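Local coordinates for protein cytosol aminopeptidase (Staphylococcus aureus subsp. aureus, PDB 3KZW) that probably acts as a metal-dependent leucyl aminopeptidase, removing residues one at a time from the N-termini of peptides, and assembles from six copies of one chain, at residues L40-P45 against Y93-V98; Q154-T159 against I196-N201; G290-K295 against E342-P347; K346-F351 against E360-D365. All blocks are in the same frame, centred on the assembly; numbering follows the deposited sequence.

Contact 1: residues L40-P45 against Y93-V98; sequences LIIGIP and YRLITV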
loop_
_atom_site.group_PDB
_atom_site.type_symbol
_atom_site.label_atom_id
_atom_site.label_comp_id
_atom_site.label_asym_id
_atom_site.label_seq_id
_atom_site.Cartn_x
_atom_site.Cartn_y
_atom_site.Cartn_z
ATOM N N LEU A 40 7.222 -55.524 -16.957
ATOM C CA LEU A 40 7.603 -56.047 -15.650
ATOM C C LEU A 40 7.999 -54.931 -14.685
ATOM O O LEU A 40 8.791 -54.056 -15.038
ATOM C CB LEU A 40 8.774 -57.012 -15.829
ATOM C CG LEU A 40 9.249 -57.853 -14.648
ATOM C CD1 LEU A 40 8.263 -58.969 -14.379
ATOM C CD2 LEU A 40 10.623 -58.424 -14.941
ATOM N N ILE A 41 7.454 -54.969 -13.468
ATOM C CA ILE A 41 7.763 -53.965 -12.441
ATOM C C ILE A 41 8.459 -54.587 -11.227
ATOM O O ILE A 41 7.936 -55.519 -10.608
ATOM C CB ILE A 41 6.501 -53.190 -11.970
ATOM C CG1 ILE A 41 5.777 -52.543 -13.156
ATOM C CG2 ILE A 41 6.878 -52.134 -10.927
ATOM C CD1 ILE A 41 4.353 -52.116 -12.856
ATOM N N ILE A 42 9.639 -54.059 -10.899
ATOM C CA ILE A 42 10.419 -54.509 -9.744
ATOM C C ILE A 42 10.893 -53.314 -8.920
ATOM O O ILE A 42 11.324 -52.304 -9.474
ATOM C CB ILE A 42 11.654 -55.343 -10.176
ATOM C CG1 ILE A 42 11.239 -56.503 -11.091
ATOM C CG2 ILE A 42 12.419 -55.861 -8.950
ATOM C CD1 ILE A 42 12.397 -57.275 -11.697
ATOM N N GLY A 43 10.801 -53.431 -7.599
ATOM C CA GLY A 43 11.355 -52.430 -6.691
ATOM C C GLY A 43 12.812 -52.728 -6.389
ATOM O O GLY A 43 13.175 -53.879 -6.137
ATOM N N ILE A 44 13.647 -51.694 -6.411
ATOM C CA ILE A 44 15.087 -51.865 -6.215
ATOM C C ILE A 44 15.595 -51.138 -4.966
ATOM O O ILE A 44 15.522 -49.909 -4.886
ATOM C CB ILE A 44 15.900 -51.434 -7.476
ATOM C CG1 ILE A 44 15.477 -52.240 -8.721
ATOM C CG2 ILE A 44 17.410 -51.545 -7.228
ATOM C CD1 ILE A 44 15.650 -53.758 -8.620
ATOM N N PRO A 45 16.106 -51.906 -3.983
ATOM C CA PRO A 45 16.689 -51.352 -2.763
ATOM C C PRO A 45 18.180 -51.061 -2.909
ATOM O O PRO A 45 18.788 -51.433 -3.916
ATOM C CB PRO A 45 16.475 -52.473 -1.750
ATOM C CG PRO A 45 16.555 -53.715 -2.560
ATOM C CD PRO A 45 16.064 -53.380 -3.947
ATOM N N TYR A 93 11.546 -58.184 -22.271
ATOM C CA TYR A 93 10.552 -57.495 -21.458
ATOM C C TYR A 93 10.907 -56.026 -21.266
ATOM O O TYR A 93 12.081 -55.647 -21.296
ATOM C CB TYR A 93 10.422 -58.174 -20.089
ATOM C CG TYR A 93 9.603 -59.448 -20.095
ATOM C CD1 TYR A 93 10.165 -60.662 -20.490
ATOM C CD2 TYR A 93 8.267 -59.440 -19.698
ATOM C CE1 TYR A 93 9.413 -61.834 -20.495
ATOM C CE2 TYR A 93 7.506 -60.608 -19.701
ATOM C CZ TYR A 93 8.087 -61.800 -20.100
ATOM O OH TYR A 93 7.348 -62.961 -20.107
ATOM N N ARG A 94 9.880 -55.205 -21.079
ATOM C CA ARG A 94 10.064 -53.832 -20.639
ATOM C C ARG A 94 10.111 -53.839 -19.118
ATOM O O ARG A 94 9.100 -54.086 -18.461
ATOM C CB ARG A 94 8.924 -52.940 -21.142
ATOM C CG ARG A 94 9.111 -51.459 -20.845
ATOM C CD ARG A 94 7.876 -50.657 -21.210
ATOM N NE ARG A 94 8.062 -49.235 -20.940
ATOM C CZ ARG A 94 7.155 -48.292 -21.175
ATOM N NH1 ARG A 94 5.974 -48.604 -21.692
ATOM N NH2 ARG A 94 7.431 -47.029 -20.887
ATOM N N LEU A 95 11.293 -53.590 -18.564
ATOM C CA LEU A 95 11.468 -53.557 -17.117
ATOM C C LEU A 95 11.282 -52.148 -16.569
ATOM O O LEU A 95 11.906 -51.204 -17.050
ATOM C CB LEU A 95 12.842 -54.111 -16.725
ATOM C CG LEU A 95 13.224 -54.148 -15.240
ATOM C CD1 LEU A 95 12.225 -54.956 -14.430
ATOM C CD2 LEU A 95 14.630 -54.696 -15.060
ATOM N N ILE A 96 10.414 -52.023 -15.568
ATOM C CA ILE A 96 10.190 -50.758 -14.879
ATOM C C ILE A 96 10.660 -50.872 -13.432
ATOM O O ILE A 96 10.174 -51.706 -12.664
ATOM C CB ILE A 96 8.715 -50.306 -14.952
ATOM C CG1 ILE A 96 8.303 -50.084 -16.412
ATOM C CG2 ILE A 96 8.499 -49.022 -14.139
ATOM C CD1 ILE A 96 6.812 -49.992 -16.634
ATOM N N THR A 97 11.618 -50.021 -13.081
ATOM C CA THR A 97 12.261 -50.040 -11.778
ATOM C C THR A 97 11.909 -48.785 -10.989
ATOM O O THR A 97 11.959 -47.675 -11.521
ATOM C CB THR A 97 13.792 -50.185 -11.950
ATOM O OG1 THR A 97 14.126 -51.577 -12.020
ATOM C CG2 THR A 97 14.566 -49.540 -10.806
ATOM N N VAL A 98 11.529 -48.975 -9.726
ATOM C CA VAL A 98 11.365 -47.865 -8.789
ATOM C C VAL A 98 12.269 -48.078 -7.571
ATOM O O VAL A 98 12.266 -49.150 -6.966
ATOM C CB VAL A 98 9.872 -47.634 -8.390
ATOM C CG1 VAL A 98 9.256 -48.880 -7.759
ATOM C CG2 VAL A 98 9.725 -46.425 -7.473
#
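Leu-40 and Ile-42 alternate with Arg-94, Ile-96 and Val-98 in the backbone bonds that join these two parallel strands. Leu-40 N donates to Arg-94 O, and Leu-40 O accepts from Ile-96 N at 2.7 Å. Ile-42 N then reaches Ile-96 O at 3.0 Å, Val-98 N gives a weak bond to Ile-42 O, and Ile-44 N closes the series on Val-98 O at 2.9 Å. Between them run CA-H...O contacts, such as Ile-41 CA to Ile-96 O at 3.3 Å. The segments diverge from exact parallelism by 27°, the twist of a sheet. This is the mixed six-stranded sheet of the N-terminal domain, in which 39-45 is an inner strand between 129-133 and 91-101. The paired residues here are mostly beta-branched or leucine, shapes that suit extended backbone in a buried sheet.

Apolar contacts divide between the two faces. On one, Leu-95 CD1 touches both Leu-40 CD2, at 3.9 Å, and Ile-42 CD1, at 3.6 Å; with Leu-95 CG anti to the backbone N (chi1 179°), the branch reaches across the strand gap. Further along, Ile-44 CG1 rests on Thr-97 CG2. On the other face Ile-41 and Ile-96 run alongside each other, and both pack on Ile-122 of helix 108-124. Arg-94 turns away from the pairing to a salt bridge with Glu-125.

Contact 2: residues Q154-T159 against I196-N201; sequences QSERAT and IGQSIN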
loop_
_atom_site.group_PDB
_atom_site.type_symbol
_atom_site.label_atom_id
_atom_site.label_comp_id
_atom_site.label_asym_id
_atom_site.label_seq_id
_atom_site.Cartn_x
_atom_site.Cartn_y
_atom_site.Cartn_z
ATOM N N GLN A 154 -2.273 -44.810 -3.046
ATOM C CA GLN A 154 -1.575 -44.115 -4.126
ATOM C C GLN A 154 -2.050 -44.509 -5.523
ATOM O O GLN A 154 -1.901 -43.737 -6.467
ATOM C CB GLN A 154 -0.056 -44.297 -4.010
ATOM C CG GLN A 154 0.573 -43.707 -2.748
ATOM C CD GLN A 154 0.363 -42.211 -2.618
ATOM O OE1 GLN A 154 -0.733 -41.749 -2.301
ATOM N NE2 GLN A 154 1.424 -41.445 -2.841
ATOM N N SER A 155 -2.630 -45.701 -5.649
ATOM C CA SER A 155 -3.177 -46.157 -6.930
ATOM C C SER A 155 -4.335 -45.270 -7.391
ATOM O O SER A 155 -4.649 -45.217 -8.580
ATOM C CB SER A 155 -3.616 -47.622 -6.849
ATOM O OG SER A 155 -4.773 -47.771 -6.045
ATOM N N GLU A 156 -4.956 -44.575 -6.440
ATOM C CA GLU A 156 -6.051 -43.654 -6.731
ATOM C C GLU A 156 -5.647 -42.198 -6.513
ATOM O O GLU A 156 -5.943 -41.340 -7.346
ATOM C CB GLU A 156 -7.280 -43.990 -5.879
ATOM C CG GLU A 156 -7.932 -45.332 -6.198
ATOM C CD GLU A 156 -8.698 -45.334 -7.517
ATOM O OE1 GLU A 156 -9.043 -44.242 -8.026
ATOM O OE2 GLU A 156 -8.964 -46.437 -8.044
ATOM N N ARG A 157 -4.966 -41.930 -5.401
ATOM C CA ARG A 157 -4.629 -40.561 -5.008
ATOM C C ARG A 157 -3.576 -39.908 -5.906
ATOM O O ARG A 157 -3.722 -38.743 -6.287
ATOM C CB ARG A 157 -4.204 -40.493 -3.537
ATOM C CG ARG A 157 -3.999 -39.066 -3.041
ATOM C CD ARG A 157 -3.857 -38.958 -1.539
ATOM N NE ARG A 157 -2.656 -39.622 -1.047
ATOM C CZ ARG A 157 -2.012 -39.282 0.068
ATOM N NH1 ARG A 157 -2.439 -38.262 0.812
ATOM N NH2 ARG A 157 -0.930 -39.962 0.436
ATOM N N ALA A 158 -2.526 -40.654 -6.241
ATOM C CA ALA A 158 -1.421 -40.121 -7.038
ATOM C C ALA A 158 -1.793 -39.930 -8.507
ATOM O O ALA A 158 -1.213 -39.087 -9.195
ATOM C CB ALA A 158 -0.200 -41.015 -6.917
ATOM N N THR A 159 -2.767 -40.709 -8.974
ATOM C CA THR A 159 -3.162 -40.712 -10.383
ATOM C C THR A 159 -4.391 -39.843 -10.655
ATOM O O THR A 159 -4.943 -39.865 -11.756
ATOM C CB THR A 159 -3.443 -42.141 -10.872
ATOM O OG1 THR A 159 -4.506 -42.708 -10.097
ATOM C CG2 THR A 159 -2.202 -43.008 -10.735
ATOM N N ILE A 196 -10.089 -45.726 0.519
ATOM C CA ILE A 196 -9.630 -44.506 1.192
ATOM C C ILE A 196 -9.199 -43.468 0.152
ATOM O O ILE A 196 -9.581 -42.298 0.236
ATOM C CB ILE A 196 -8.485 -44.794 2.207
ATOM C CG1 ILE A 196 -9.026 -45.567 3.415
ATOM C CG2 ILE A 196 -7.811 -43.499 2.663
ATOM C CD1 ILE A 196 -7.960 -46.115 4.350
ATOM N N GLY A 197 -8.416 -43.915 -0.828
ATOM C CA GLY A 197 -7.949 -43.064 -1.920
ATOM C C GLY A 197 -9.082 -42.470 -2.735
ATOM O O GLY A 197 -9.033 -41.296 -3.116
ATOM N N GLN A 198 -10.105 -43.280 -3.001
ATOM C CA GLN A 198 -11.295 -42.824 -3.728
ATOM C C GLN A 198 -12.142 -41.850 -2.908
ATOM O O GLN A 198 -12.838 -41.004 -3.471
ATOM C CB GLN A 198 -12.142 -44.011 -4.184
ATOM C CG GLN A 198 -11.581 -44.724 -5.398
ATOM C CD GLN A 198 -12.469 -45.847 -5.898
ATOM O OE1 GLN A 198 -13.512 -46.146 -5.313
ATOM N NE2 GLN A 198 -12.053 -46.480 -6.990
ATOM N N SER A 199 -12.074 -41.974 -1.584
ATOM C CA SER A 199 -12.743 -41.041 -0.681
ATOM C C SER A 199 -12.054 -39.681 -0.694
ATOM O O SER A 199 -12.717 -38.643 -0.617
ATOM C CB SER A 199 -12.783 -41.598 0.742
ATOM O OG SER A 199 -13.504 -42.814 0.784
ATOM N N ILE A 200 -10.725 -39.697 -0.791
ATOM C CA ILE A 200 -9.924 -38.476 -0.905
ATOM C C ILE A 200 -10.226 -37.771 -2.225
ATOM O O ILE A 200 -10.391 -36.548 -2.263
ATOM C CB ILE A 200 -8.406 -38.771 -0.762
ATOM C CG1 ILE A 200 -8.092 -39.245 0.665
ATOM C CG2 ILE A 200 -7.571 -37.538 -1.111
ATOM C CD1 ILE A 200 -6.730 -39.887 0.834
ATOM N N ASN A 201 -10.320 -38.555 -3.296
ATOM C CA ASN A 201 -10.636 -38.033 -4.623
ATOM C C ASN A 201 -12.054 -37.483 -4.731
ATOM O O ASN A 201 -12.304 -36.559 -5.504
ATOM C CB ASN A 201 -10.385 -39.097 -5.696
ATOM C CG ASN A 201 -8.906 -39.398 -5.889
ATOM O OD1 ASN A 201 -8.040 -38.736 -5.314
ATOM N ND2 ASN A 201 -8.611 -40.398 -6.709
#
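Asn-201 lays its carboxamide flat toward Glu-156: ND2 donates to Glu-156 O at 2.9 Å and 171°, and that oxygen lies in the amide plane. The approach to the carbonyl is quite different, because ND2 stands above the carbonyl plane instead of on a lone pair. The other end of the amide, OD1, accepts from Arg-204 NH1, which also reaches Arg-157 O; the asparagine is therefore held at both ends and cannot easily flip.

Glu-156 crosses Gln-198 with the carboxylate and amide planes nearly perpendicular, 83° apart. The glutamate bends at chi2 (-73°), folding its carboxylate over Gln-198 CG, which lies 3.6 Å from Glu-156 CD. The polar link between them, Gln-198 NE2 to Glu-156 OE2, is weak at 3.3 Å, and each group has its stronger partner elsewhere: Glu-156 OE2 in the backbone N of Ala-24, Gln-198 OE1 in Arg-322.

Arg-157 meets Ile-200 with its aliphatic part, CD lying 3.8 Å from CD1. A bend at chi3 then lets NE and NH2 both grip Gln-154 OE1, which sits at the guanidinium edge in its plane. Gly-197, lacking a side chain, brings its backbone against Glu-156 CB, and the CA atoms of Arg-157 and Gly-197 are 5.2 Å apart.

Such close packing at a glycine, bordered by side-chain amides bonding to a main-chain carbonyl and a carboxylate, joins helix 144-157 of the N-terminal domain to helix 188-208, probably the long interdomain helix of the two-domain leucyl aminopeptidase fold.

Contact 3: residues G290-K295 against E342-P347; sequences GGYSIK and EASMKP. With PO4 (phosphate ion), chain T.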
loop_
_atom_site.group_PDB
_atom_site.type_symbol
_atom_site.label_atom_id
_atom_site.label_comp_id
_atom_site.label_asym_id
_atom_site.label_seq_id
_atom_site.Cartn_x
_atom_site.Cartn_y
_atom_site.Cartn_z
ATOM N N GLY A 290 -15.370 -12.354 0.566
ATOM C CA GLY A 290 -15.024 -11.563 1.736
ATOM C C GLY A 290 -16.180 -10.700 2.197
ATOM O O GLY A 290 -16.138 -10.129 3.286
ATOM N N GLY A 291 -17.220 -10.616 1.370
ATOM C CA GLY A 291 -18.352 -9.733 1.633
ATOM C C GLY A 291 -17.931 -8.286 1.473
ATOM O O GLY A 291 -17.043 -7.981 0.678
ATOM N N TYR A 292 -18.556 -7.393 2.234
ATOM C CA TYR A 292 -18.203 -5.973 2.187
ATOM C C TYR A 292 -16.775 -5.700 2.654
ATOM O O TYR A 292 -16.175 -4.696 2.271
ATOM C CB TYR A 292 -19.222 -5.119 2.949
ATOM C CG TYR A 292 -20.390 -4.684 2.090
ATOM C CD1 TYR A 292 -20.285 -3.577 1.246
ATOM C CD2 TYR A 292 -21.596 -5.383 2.111
ATOM C CE1 TYR A 292 -21.352 -3.173 0.447
ATOM C CE2 TYR A 292 -22.670 -4.984 1.317
ATOM C CZ TYR A 292 -22.540 -3.879 0.488
ATOM O OH TYR A 292 -23.598 -3.481 -0.301
ATOM N N SER A 293 -16.231 -6.599 3.471
ATOM C CA SER A 293 -14.799 -6.613 3.758
ATOM C C SER A 293 -14.097 -7.374 2.626
ATOM O O SER A 293 -13.529 -8.457 2.827
ATOM C CB SER A 293 -14.528 -7.254 5.117
ATOM O OG SER A 293 -15.294 -6.632 6.133
ATOM N N ILE A 294 -14.151 -6.779 1.437
ATOM C CA ILE A 294 -13.762 -7.418 0.182
ATOM C C ILE A 294 -12.276 -7.804 0.125
ATOM O O ILE A 294 -11.416 -7.088 0.646
ATOM C CB ILE A 294 -14.179 -6.530 -1.038
ATOM C CG1 ILE A 294 -14.072 -7.306 -2.357
ATOM C CG2 ILE A 294 -13.395 -5.205 -1.065
ATOM C CD1 ILE A 294 -14.846 -6.699 -3.507
ATOM N N LYS A 295 -11.999 -8.949 -0.496
ATOM C CA LYS A 295 -10.634 -9.425 -0.711
ATOM C C LYS A 295 -9.956 -8.671 -1.855
ATOM O O LYS A 295 -10.626 -8.069 -2.698
ATOM C CB LYS A 295 -10.644 -10.920 -1.027
ATOM C CG LYS A 295 -10.945 -11.817 0.152
ATOM C CD LYS A 295 -11.389 -13.185 -0.332
ATOM C CE LYS A 295 -10.925 -14.290 0.607
ATOM N NZ LYS A 295 -11.626 -14.285 1.911
ATOM N N GLU A 342 -27.338 -5.740 -2.171
ATOM C CA GLU A 342 -28.099 -4.672 -1.513
ATOM C C GLU A 342 -28.422 -4.928 -0.037
ATOM O O GLU A 342 -28.705 -3.985 0.705
ATOM C CB GLU A 342 -29.395 -4.378 -2.285
ATOM C CG GLU A 342 -30.410 -5.519 -2.298
ATOM C CD GLU A 342 -31.691 -5.171 -3.039
ATOM O OE1 GLU A 342 -32.736 -5.781 -2.729
ATOM O OE2 GLU A 342 -31.662 -4.292 -3.926
ATOM N N ALA A 343 -28.379 -6.191 0.382
ATOM C CA ALA A 343 -28.800 -6.560 1.733
ATOM C C ALA A 343 -27.872 -7.558 2.437
ATOM O O ALA A 343 -28.271 -8.187 3.421
ATOM C CB ALA A 343 -30.242 -7.076 1.713
ATOM N N SER A 344 -26.639 -7.689 1.951
ATOM C CA SER A 344 -25.664 -8.603 2.563
ATOM C C SER A 344 -25.126 -8.056 3.887
ATOM O O SER A 344 -25.301 -6.870 4.194
ATOM C CB SER A 344 -24.518 -8.919 1.596
ATOM O OG SER A 344 -23.914 -7.740 1.111
ATOM N N MET A 345 -24.481 -8.921 4.671
ATOM C CA MET A 345 -23.966 -8.534 5.988
ATOM C C MET A 345 -22.869 -7.469 5.906
ATOM O O MET A 345 -22.103 -7.421 4.941
ATOM C CB MET A 345 -23.500 -9.757 6.795
ATOM C CG MET A 345 -22.324 -10.529 6.213
ATOM S SD MET A 345 -21.683 -11.759 7.376
ATOM C CE MET A 345 -20.373 -12.503 6.411
ATOM N N LYS A 346 -22.821 -6.612 6.924
ATOM C CA LYS A 346 -21.905 -5.473 6.967
ATOM C C LYS A 346 -21.233 -5.424 8.332
ATOM O O LYS A 346 -21.804 -5.904 9.314
ATOM C CB LYS A 346 -22.659 -4.152 6.746
ATOM C CG LYS A 346 -23.851 -4.231 5.800
ATOM C CD LYS A 346 -24.717 -2.976 5.844
ATOM C CE LYS A 346 -25.570 -2.876 7.102
ATOM N NZ LYS A 346 -26.641 -3.905 7.160
ATOM N N PRO A 347 -20.020 -4.841 8.410
ATOM C CA PRO A 347 -19.433 -4.541 9.715
ATOM C C PRO A 347 -20.362 -3.659 10.549
ATOM O O PRO A 347 -20.931 -2.708 10.019
ATOM C CB PRO A 347 -18.163 -3.776 9.350
ATOM C CG PRO A 347 -17.780 -4.327 8.029
ATOM C CD PRO A 347 -19.067 -4.592 7.311
HETATM P P PO4 T . -28.709 -7.129 -6.022
HETATM O O1 PO4 T . -27.959 -8.433 -6.045
HETATM O O2 PO4 T . -30.182 -7.384 -6.223
HETATM O O3 PO4 T . -28.475 -6.460 -4.696
HETATM O O4 PO4 T . -28.183 -6.236 -7.112
#
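A type II' beta turn, Gly-290 to Ser-293, presents Tyr-292 to the loop 342-347, where Ser-344 and Met-345 meet the edge of its ring. Gly-291, second in the turn, takes the positive phi (70°) that this turn type requires; at Gly-290 a CB would press on Ser-293 O and the preceding carbonyl. Met-345 O lies near the ring plane, 3.5 Å from Tyr-292 CD2, and Ser-344 OG, itself bonded to Asn-341 N, approaches the same edge. Weakly polarised ring hydrogens thus face oxygen. At the root of the side chain, Tyr-292 CB is 4.4 Å from Pro-347 CD, and Ser-293 OG lies 3.9 Å from Pro-347 CG. The phenol OH bonds to Asn-341 O and to Ile-340 N of the third subunit. Lys-295 pairs with Asp-288 and Asp-365, acidic residues that in related leucyl aminopeptidases probably lie at the metal site.

At the far end of the loop, Glu-342 N donates to phosphate O3 at 2.9 Å. Glu-342 N of the third and of the fourth subunit bond the same ion, probably from the crystallisation liquor. Three identical amides round one anion mark a three-subunit junction, consistent with the trimers of hexameric leucyl aminopeptidases.

Contact 4: residues K346-F351 against E360-D365; sequences KPDDVF and EVMNTD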
loop_
_atom_site.group_PDB
_atom_site.type_symbol
_atom_site.label_atom_id
_atom_site.label_comp_id
_atom_site.label_asym_id
_atom_site.label_seq_id
_atom_site.Cartn_x
_atom_site.Cartn_y
_atom_site.Cartn_z
ATOM N N LYS A 346 -22.821 -6.612 6.924
ATOM C CA LYS A 346 -21.905 -5.473 6.967
ATOM C C LYS A 346 -21.233 -5.424 8.332
ATOM O O LYS A 346 -21.804 -5.904 9.314
ATOM C CB LYS A 346 -22.659 -4.152 6.746
ATOM C CG LYS A 346 -23.851 -4.231 5.800
ATOM C CD LYS A 346 -24.717 -2.976 5.844
ATOM C CE LYS A 346 -25.570 -2.876 7.102
ATOM N NZ LYS A 346 -26.641 -3.905 7.160
ATOM N N PRO A 347 -20.020 -4.841 8.410
ATOM C CA PRO A 347 -19.433 -4.541 9.715
ATOM C C PRO A 347 -20.362 -3.659 10.549
ATOM O O PRO A 347 -20.931 -2.708 10.019
ATOM C CB PRO A 347 -18.163 -3.776 9.350
ATOM C CG PRO A 347 -17.780 -4.327 8.029
ATOM C CD PRO A 347 -19.067 -4.592 7.311
ATOM N N ASP A 348 -20.508 -3.990 11.833
ATOM C CA ASP A 348 -21.436 -3.328 12.778
ATOM C C ASP A 348 -22.772 -4.058 12.946
ATOM O O ASP A 348 -23.498 -3.807 13.912
ATOM C CB ASP A 348 -21.693 -1.851 12.435
ATOM C CG ASP A 348 -20.474 -0.976 12.638
ATOM O OD1 ASP A 348 -19.566 -1.351 13.411
ATOM O OD2 ASP A 348 -20.429 0.102 12.016
ATOM N N ASP A 349 -23.095 -4.946 12.007
ATOM C CA ASP A 349 -24.305 -5.763 12.091
ATOM C C ASP A 349 -24.298 -6.656 13.330
ATOM O O ASP A 349 -23.266 -7.227 13.689
ATOM C CB ASP A 349 -24.459 -6.633 10.843
ATOM C CG ASP A 349 -25.126 -5.905 9.682
ATOM O OD1 ASP A 349 -25.547 -4.740 9.849
ATOM O OD2 ASP A 349 -25.239 -6.512 8.594
ATOM N N VAL A 350 -25.456 -6.766 13.978
ATOM C CA VAL A 350 -25.622 -7.657 15.124
ATOM C C VAL A 350 -26.671 -8.718 14.803
ATOM O O VAL A 350 -27.786 -8.392 14.399
ATOM C CB VAL A 350 -25.991 -6.883 16.422
ATOM C CG1 VAL A 350 -26.219 -7.838 17.582
ATOM C CG2 VAL A 350 -24.899 -5.887 16.782
ATOM N N PHE A 351 -26.298 -9.984 14.974
ATOM C CA PHE A 351 -27.189 -11.110 14.702
ATOM C C PHE A 351 -27.361 -12.015 15.921
ATOM O O PHE A 351 -26.533 -12.010 16.837
ATOM C CB PHE A 351 -26.669 -11.932 13.520
ATOM C CG PHE A 351 -26.493 -11.137 12.261
ATOM C CD1 PHE A 351 -27.600 -10.766 11.498
ATOM C CD2 PHE A 351 -25.223 -10.759 11.833
ATOM C CE1 PHE A 351 -27.445 -10.026 10.330
ATOM C CE2 PHE A 351 -25.055 -10.020 10.664
ATOM C CZ PHE A 351 -26.170 -9.652 9.913
ATOM N N GLU A 360 -21.781 -9.452 17.243
ATOM C CA GLU A 360 -21.460 -8.285 16.428
ATOM C C GLU A 360 -20.433 -8.681 15.374
ATOM O O GLU A 360 -19.374 -9.221 15.700
ATOM C CB GLU A 360 -20.922 -7.143 17.294
ATOM C CG GLU A 360 -20.617 -5.858 16.519
ATOM C CD GLU A 360 -19.932 -4.787 17.362
ATOM O OE1 GLU A 360 -19.140 -5.134 18.265
ATOM O OE2 GLU A 360 -20.185 -3.586 17.114
ATOM N N VAL A 361 -20.759 -8.420 14.111
ATOM C CA VAL A 361 -19.857 -8.718 13.008
ATOM C C VAL A 361 -19.046 -7.471 12.678
ATOM O O VAL A 361 -19.601 -6.460 12.256
ATOM C CB VAL A 361 -20.623 -9.217 11.756
ATOM C CG1 VAL A 361 -19.678 -9.405 10.576
ATOM C CG2 VAL A 361 -21.353 -10.521 12.060
ATOM N N MET A 362 -17.734 -7.545 12.888
ATOM C CA MET A 362 -16.840 -6.423 12.591
ATOM C C MET A 362 -16.006 -6.642 11.327
ATOM O O MET A 362 -15.397 -5.705 10.806
ATOM C CB MET A 362 -15.933 -6.126 13.787
ATOM C CG MET A 362 -16.664 -5.544 14.993
ATOM S SD MET A 362 -17.620 -4.043 14.643
ATOM C CE MET A 362 -16.313 -2.820 14.494
ATOM N N ASN A 363 -15.990 -7.883 10.845
ATOM C CA ASN A 363 -15.259 -8.262 9.643
ATOM C C ASN A 363 -16.019 -9.377 8.931
ATOM O O ASN A 363 -16.136 -10.490 9.450
ATOM C CB ASN A 363 -13.839 -8.706 10.019
ATOM C CG ASN A 363 -12.969 -9.048 8.810
ATOM O OD1 ASN A 363 -13.404 -9.000 7.660
ATOM N ND2 ASN A 363 -11.719 -9.401 9.082
ATOM N N THR A 364 -16.543 -9.071 7.747
ATOM C CA THR A 364 -17.347 -10.033 6.986
ATOM C C THR A 364 -16.499 -11.125 6.326
ATOM O O THR A 364 -17.033 -12.130 5.853
ATOM C CB THR A 364 -18.236 -9.342 5.920
ATOM O OG1 THR A 364 -17.412 -8.618 4.999
ATOM C CG2 THR A 364 -19.232 -8.388 6.576
ATOM N N ASP A 365 -15.183 -10.927 6.302
ATOM C CA ASP A 365 -14.259 -11.930 5.780
ATOM C C ASP A 365 -13.945 -12.992 6.842
ATOM O O ASP A 365 -13.332 -14.022 6.547
ATOM C CB ASP A 365 -12.978 -11.268 5.259
ATOM C CG ASP A 365 -12.176 -12.177 4.331
ATOM O OD1 ASP A 365 -12.688 -13.250 3.932
ATOM O OD2 ASP A 365 -11.026 -11.814 4.000
HETATM O O HOH W 1 -22.786 -2.539 16.075
#
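Val-361 takes both backbone bonds of the contact: its O accepts from Asp-348 N at 2.7 Å, and its N donates almost straight (176°) to Asp-349 O at 2.8 Å. Next to them, Val-350 and Glu-360 form an antiparallel non-hydrogen-bonded pair. Val-361 CG2 also touches the edge of the Phe-351 ring, in its plane, 3.9 Å from CD2. Thr-364 crosses Pro-347 at about a right angle, its CG2 methyl on proline CD. Met-362 starts away from the turn, but bends at chi2 (-55°) and chi3 bring SD back to 3.5 Å from Asp-348 OD1.

The type II turn Lys-346 to Asp-349 sets this geometry, with proline suited to its second position and Asp-348 taking the positive phi (97°) of the third, where glycine or asparagine is usual. Asp-349 staples it: OD1 takes Lys-346 NZ on its syn lone pair at 3.0 Å, and OD2 is met by Lys-346 N from above the carboxylate plane. Thr-364 OG1 is tied to Gly-290 O. Asn-363, Thr-364 and Asp-365 open the family signature Asn-Thr-Asp-Ala-Glu-Gly-Arg, whose acidic residues bind metal in relatives.

A water joins Asp-348 O to Glu-360 OE2. Asp-348 OD1 and Glu-360 OE2 come within 4.4 Å, but Asp-348 accepts from Thr-302 N and Lys-304 N of the third subunit and Glu-360 OE1 pairs with Ser-447; these donors probably offset the repulsion between the carboxylates.

All four contacts are largely buried, but by different means. Contact 1 is buried within its own domain, in the sheet core, and is regular backbone pairing plus hydrocarbon; contact 2, about 23 Å away between centres, joins two helices through polar side chains near the middle of the chain. Contacts 3 and 4 lie on the opposite side of the chain's centre from contact 1, at the subunit interface, where both touch the third subunit. They share Lys-346 and Pro-347 and touch directly: Lys-295 NZ meets Asp-365 OD1 in a salt bridge. These two consist mainly of irregular loops, with turns, carboxylates and intersubunit bonds replacing the repetitive strand pairing of contact 1.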